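Local coordinates for protein TRAP dicarboxylate transporter-DctP subunit (Desulfovibrio desulfuricans subsp. desulfuricans, PDB 4NHB) that binds sn-glycerol-3-phosphate as a periplasmic solute-binding protein, probably delivering it to a TRAP transporter, at residues G93-A98 and P173-Y178; L72-A77 and P191-E196. One frame throughout, in Å; residues are numbered along the deposited sequence.

Contact 1: residues G93-A98 and P173-Y178. With G3P (sn-glycerol-3-phosphate), chain P.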
loop_
_atom_site.group_PDB
_atom_site.type_symbol
_atom_site.label_atom_id
_atom_site.label_comp_id
_atom_site.label_asym_id
_atom_site.label_seq_id
_atom_site.Cartn_x
_atom_site.Cartn_y
_atom_site.Cartn_z
ATOM N N GLY A 93 0.278 4.833 0.502
ATOM C CA GLY A 93 0.809 4.126 -0.629
ATOM C C GLY A 93 0.851 4.920 -1.937
ATOM O O GLY A 93 1.332 6.060 -1.992
ATOM N N THR A 94 0.367 4.301 -3.012
ATOM C CA THR A 94 0.511 4.911 -4.335
ATOM C C THR A 94 -0.449 6.093 -4.569
ATOM O O THR A 94 -0.568 6.614 -5.709
ATOM C CB THR A 94 0.314 3.880 -5.440
ATOM O OG1 THR A 94 -0.944 3.230 -5.223
ATOM C CG2 THR A 94 1.477 2.846 -5.465
ATOM N N GLN A 95 -1.147 6.496 -3.505
ATOM C CA GLN A 95 -1.866 7.766 -3.465
ATOM C C GLN A 95 -0.913 8.913 -3.845
ATOM O O GLN A 95 -1.299 9.907 -4.446
ATOM C CB GLN A 95 -2.449 8.003 -2.070
ATOM C CG GLN A 95 -3.627 7.053 -1.639
ATOM C CD GLN A 95 -3.152 5.681 -1.115
ATOM O OE1 GLN A 95 -1.994 5.277 -1.305
ATOM N NE2 GLN A 95 -4.046 4.977 -0.453
ATOM N N THR A 96 0.354 8.764 -3.488
ATOM C CA THR A 96 1.325 9.817 -3.754
ATOM C C THR A 96 1.723 9.851 -5.209
ATOM O O THR A 96 2.495 10.730 -5.624
ATOM C CB THR A 96 2.599 9.641 -2.895
ATOM O OG1 THR A 96 3.169 8.378 -3.210
ATOM C CG2 THR A 96 2.278 9.678 -1.404
ATOM N N SER A 97 1.203 8.915 -6.006
ATOM C CA SER A 97 1.310 9.032 -7.454
ATOM C C SER A 97 0.669 10.318 -7.987
ATOM O O SER A 97 0.956 10.706 -9.103
ATOM C CB SER A 97 0.730 7.801 -8.175
ATOM O OG SER A 97 -0.676 7.705 -8.047
ATOM N N ALA A 98 -0.163 10.986 -7.188
ATOM C CA ALA A 98 -0.789 12.247 -7.599
ATOM C C ALA A 98 0.237 13.342 -7.736
ATOM O O ALA A 98 0.037 14.310 -8.486
ATOM C CB ALA A 98 -1.855 12.704 -6.571
ATOM N N PRO A 173 -9.922 1.539 -5.580
ATOM C CA PRO A 173 -9.358 2.760 -4.999
ATOM C C PRO A 173 -9.404 3.876 -6.029
ATOM O O PRO A 173 -9.316 3.566 -7.219
ATOM C CB PRO A 173 -7.901 2.371 -4.732
ATOM C CG PRO A 173 -7.926 0.908 -4.451
ATOM C CD PRO A 173 -8.985 0.404 -5.489
ATOM N N ASN A 174 -9.511 5.119 -5.585
ATOM C CA ASN A 174 -9.556 6.276 -6.489
ATOM C C ASN A 174 -8.155 6.780 -6.786
ATOM O O ASN A 174 -7.761 7.855 -6.376
ATOM C CB ASN A 174 -10.395 7.406 -5.893
ATOM C CG ASN A 174 -10.820 8.445 -6.941
ATOM O OD1 ASN A 174 -10.607 8.281 -8.134
ATOM N ND2 ASN A 174 -11.428 9.513 -6.478
ATOM N N ILE A 175 -7.405 5.942 -7.476
ATOM C CA ILE A 175 -6.025 6.192 -7.830
ATOM C C ILE A 175 -5.904 5.735 -9.274
ATOM O O ILE A 175 -6.446 4.713 -9.636
ATOM C CB ILE A 175 -5.044 5.329 -6.941
ATOM C CG1 ILE A 175 -5.266 5.575 -5.449
ATOM C CG2 ILE A 175 -3.601 5.622 -7.332
ATOM C CD1 ILE A 175 -4.331 4.742 -4.499
ATOM N N PRO A 176 -5.216 6.498 -10.119
ATOM C CA PRO A 176 -5.284 6.141 -11.539
ATOM C C PRO A 176 -4.874 4.696 -11.902
ATOM O O PRO A 176 -5.550 3.966 -12.670
ATOM C CB PRO A 176 -4.359 7.185 -12.175
ATOM C CG PRO A 176 -4.621 8.403 -11.351
ATOM C CD PRO A 176 -4.709 7.866 -9.927
ATOM N N LEU A 177 -3.777 4.230 -11.336
ATOM C CA LEU A 177 -3.321 2.903 -11.690
ATOM C C LEU A 177 -4.406 1.808 -11.444
ATOM O O LEU A 177 -4.475 0.823 -12.186
ATOM C CB LEU A 177 -1.986 2.617 -10.981
ATOM C CG LEU A 177 -2.020 1.960 -9.619
ATOM C CD1 LEU A 177 -2.065 0.480 -9.830
ATOM C CD2 LEU A 177 -0.772 2.329 -8.804
ATOM N N TYR A 178 -5.261 1.997 -10.431
ATOM C CA TYR A 178 -6.368 1.059 -10.133
ATOM C C TYR A 178 -7.629 1.183 -11.057
ATOM O O TYR A 178 -8.222 0.190 -11.449
ATOM C CB TYR A 178 -6.807 1.230 -8.667
ATOM C CG TYR A 178 -5.817 0.612 -7.687
ATOM C CD1 TYR A 178 -5.867 -0.720 -7.397
ATOM C CD2 TYR A 178 -4.808 1.370 -7.105
ATOM C CE1 TYR A 178 -4.960 -1.295 -6.492
ATOM C CE2 TYR A 178 -3.883 0.791 -6.231
ATOM C CZ TYR A 178 -3.994 -0.534 -5.925
ATOM O OH TYR A 178 -3.094 -1.136 -5.078
HETATM O O1 G3P P . -1.261 1.861 -2.097
HETATM C C1 G3P P . -2.549 2.122 -2.571
HETATM C C2 G3P P . -3.577 1.307 -1.775
HETATM O O2 G3P P . -3.477 1.644 -0.417
HETATM C C3 G3P P . -4.989 1.623 -2.292
HETATM O O1P G3P P . -5.818 0.534 -2.039
HETATM O O4P G3P P . -5.811 0.609 0.394
HETATM O O2P G3P P . -7.594 1.908 -0.874
HETATM O O3P G3P P . -7.719 -0.580 -0.757
HETATM P P G3P P . -6.795 0.634 -0.741
HETATM O O HOH W 1 -1.768 6.105 -10.254
#
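Ile175, at the N-cap position of helix 176-184, carries most of the contact between residues 173-178 and the 3-10 turn 94-98. From its CB the chain forks. CG2, anti to the backbone N, meets the polar side of the turn, 3.6 Å from Thr94 O and 3.7 Å from Ser97 OG. The other branch leaves with CG1 anti to the carbonyl carbon (chi1 -56°) and runs straight on (chi2 180°), so that CD1 rests 3.7 Å from Gln95 CD and equally close to C1 of the bound glycerol phosphate. This is the cleft of a TRAP solute-binding protein, where segments of the two lobes meet over the ligand. Thr94 N donates to ligand O1 (3.1 Å, 161° at the hydrogen), while Gln95 NE2 makes a weak bond to ligand O2 and is also hydrogen-bonded to Glu75 OE2. Ser97 OG gives its proton to Thr94 O (2.6 Å), almost along the C=O axis, and accepts one from a water that itself accepts from Leu177 N. The Tyr178 ring lies between Pro173 CG on one face and Leu177 CD1 on the other, each offset toward the rim; Thr94 OG1 sits at its edge and, like Tyr178 OH, hydrogen-bonds Glu107 OE1.

Contact 2: residues L72-A77 and P191-E196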
loop_
_atom_site.group_PDB
_atom_site.type_symbol
_atom_site.label_atom_id
_atom_site.label_comp_id
_atom_site.label_asym_id
_atom_site.label_seq_id
_atom_site.Cartn_x
_atom_site.Cartn_y
_atom_site.Cartn_z
ATOM N N LEU A 72 -7.179 11.438 11.163
ATOM C CA LEU A 72 -6.879 12.859 10.882
ATOM C C LEU A 72 -7.260 13.185 9.472
ATOM O O LEU A 72 -6.621 14.014 8.821
ATOM C CB LEU A 72 -5.400 13.182 11.117
ATOM C CG LEU A 72 -4.997 13.155 12.601
ATOM C CD1 LEU A 72 -3.534 13.448 12.795
ATOM C CD2 LEU A 72 -5.843 14.151 13.361
ATOM N N GLY A 73 -8.272 12.488 8.975
ATOM C CA GLY A 73 -8.659 12.618 7.576
ATOM C C GLY A 73 -8.244 11.451 6.671
ATOM O O GLY A 73 -7.444 10.577 7.032
ATOM N N LYS A 74 -8.802 11.437 5.475
ATOM C CA LYS A 74 -8.466 10.425 4.494
ATOM C C LYS A 74 -7.181 10.855 3.760
ATOM O O LYS A 74 -6.665 11.933 4.031
ATOM C CB LYS A 74 -9.606 10.257 3.499
ATOM C CG LYS A 74 -10.917 9.783 4.108
ATOM C CD LYS A 74 -11.904 9.372 3.019
ATOM C CE LYS A 74 -13.357 9.351 3.522
ATOM N NZ LYS A 74 -13.851 10.712 3.911
ATOM N N GLU A 75 -6.675 10.019 2.853
ATOM C CA GLU A 75 -5.304 10.193 2.340
ATOM C C GLU A 75 -5.066 11.589 1.761
ATOM O O GLU A 75 -4.071 12.226 2.059
ATOM C CB GLU A 75 -4.991 9.160 1.267
ATOM C CG GLU A 75 -5.118 7.689 1.729
ATOM C CD GLU A 75 -6.441 7.070 1.323
ATOM O OE1 GLU A 75 -7.476 7.513 1.825
ATOM O OE2 GLU A 75 -6.462 6.138 0.495
ATOM N N ASP A 76 -5.980 12.064 0.924
ATOM C CA ASP A 76 -5.735 13.357 0.299
ATOM C C ASP A 76 -5.496 14.408 1.370
ATOM O O ASP A 76 -4.522 15.157 1.296
ATOM C CB ASP A 76 -6.885 13.766 -0.611
ATOM C CG ASP A 76 -6.836 13.070 -1.926
ATOM O OD1 ASP A 76 -5.923 12.229 -2.120
ATOM O OD2 ASP A 76 -7.720 13.356 -2.758
ATOM N N ALA A 77 -6.354 14.446 2.390
ATOM C CA ALA A 77 -6.178 15.445 3.443
ATOM C C ALA A 77 -4.915 15.277 4.257
ATOM O O ALA A 77 -4.226 16.249 4.515
ATOM C CB ALA A 77 -7.359 15.467 4.374
ATOM N N PRO A 191 -14.977 3.847 -7.876
ATOM C CA PRO A 191 -13.904 4.462 -7.088
ATOM C C PRO A 191 -14.422 4.982 -5.775
ATOM O O PRO A 191 -15.447 5.659 -5.741
ATOM C CB PRO A 191 -13.443 5.643 -7.946
ATOM C CG PRO A 191 -14.051 5.418 -9.301
ATOM C CD PRO A 191 -15.291 4.641 -9.080
ATOM N N MET A 192 -13.719 4.662 -4.697
ATOM C CA MET A 192 -13.975 5.280 -3.413
ATOM C C MET A 192 -12.793 5.074 -2.450
ATOM O O MET A 192 -12.122 4.029 -2.482
ATOM C CB MET A 192 -15.238 4.702 -2.805
ATOM C CG MET A 192 -15.124 3.263 -2.409
ATOM S SD MET A 192 -16.715 2.607 -1.862
ATOM C CE MET A 192 -17.572 2.306 -3.393
ATOM N N PRO A 193 -12.507 6.082 -1.602
ATOM C CA PRO A 193 -11.480 5.864 -0.583
ATOM C C PRO A 193 -11.736 4.637 0.294
ATOM O O PRO A 193 -12.873 4.211 0.525
ATOM C CB PRO A 193 -11.547 7.138 0.280
ATOM C CG PRO A 193 -12.118 8.158 -0.611
ATOM C CD PRO A 193 -12.985 7.474 -1.622
ATOM N N PHE A 194 -10.651 4.095 0.830
ATOM C CA PHE A 194 -10.755 2.931 1.688
ATOM C C PHE A 194 -11.723 3.118 2.879
ATOM O O PHE A 194 -12.478 2.208 3.251
ATOM C CB PHE A 194 -9.373 2.589 2.221
ATOM C CG PHE A 194 -9.348 1.306 2.969
ATOM C CD1 PHE A 194 -9.501 0.112 2.278
ATOM C CD2 PHE A 194 -9.215 1.287 4.353
ATOM C CE1 PHE A 194 -9.508 -1.101 2.962
ATOM C CE2 PHE A 194 -9.232 0.080 5.043
ATOM C CZ PHE A 194 -9.367 -1.101 4.354
ATOM N N ALA A 195 -11.670 4.301 3.481
ATOM C CA ALA A 195 -12.498 4.630 4.626
ATOM C C ALA A 195 -13.995 4.401 4.351
ATOM O O ALA A 195 -14.751 4.114 5.274
ATOM C CB ALA A 195 -12.253 6.062 5.049
ATOM N N GLU A 196 -14.413 4.488 3.088
ATOM C CA GLU A 196 -15.840 4.384 2.741
ATOM C C GLU A 196 -16.251 2.918 2.464
ATOM O O GLU A 196 -17.433 2.610 2.183
ATOM C CB GLU A 196 -16.152 5.294 1.531
ATOM C CG GLU A 196 -16.120 6.808 1.853
ATOM C CD GLU A 196 -16.289 7.702 0.615
ATOM O OE1 GLU A 196 -16.845 7.217 -0.394
ATOM O OE2 GLU A 196 -15.866 8.887 0.647
HETATM O O HOH W 2 -8.028 4.518 -0.678
HETATM O O HOH W 3 -9.247 6.190 3.334
#
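Two flat groups frame this meeting of residues 72-77 and 191-196. The carboxylate of Glu75, in the first turn of helix 75-84, points its oxygens at two different waters, one of which donates to OE2 at 2.5 Å and the other to OE1 at 2.7 Å; OE2 also accepts a hydrogen bond from Gln95 NE2. The waters in turn accept from Phe194 N and Ala195 N respectively, so the carboxylate reaches two successive amides without touching them. The Phe194 ring turns off from this contact into the ligand pocket, where it touches the bound glycerol phosphate and Met36 and makes a cation-pi contact with Lys37. Helix 75-84 thus faces the loop between strand 188-191 and helix 197-203 across the mouth of the binding cleft, in the two-lobed fold of the periplasmic binding proteins. Beside the water bridges the contact is made by methylene and methyl groups. Lys74, the N-cap residue, lays its methylene chain obliquely over Pro193, with CD 3.6 Å from Pro193 CB, and along Ala195, whose CB is 3.8 Å from Lys74 CE. The extended Glu196 side chain crosses it at about a right angle. Lys74 CE is closest to Glu196 OE2, 3.8 Å away; the bend at chi4 (65°) turns NZ off, leaving it 4.2 Å from OE2, beyond a salt bridge.

The two contacts, with centres about 11 Å apart, close the same cleft at different depths: contact 1 is buried against the glycerol end of the ligand, whereas contact 2 lies nearer the surface. One polar pair joins them on the side of helix 75-84, a probable hydrogen bond of 2.8 Å from Gln95 NE2 to Glu75 OE2. Glu75 is therefore second shell: its side chain stays about 5 Å from the nearest ligand atom but probably helps to position the carboxamide of Gln95. On the other lobe, residues 173-178 and 191-196 follow the paired parallel strands 169-172 and 188-191, and Asn174 OD1 packs 3.9 Å from Pro191 CB. Along the chain, contact 1 is nested within the loop that contact 2 closes.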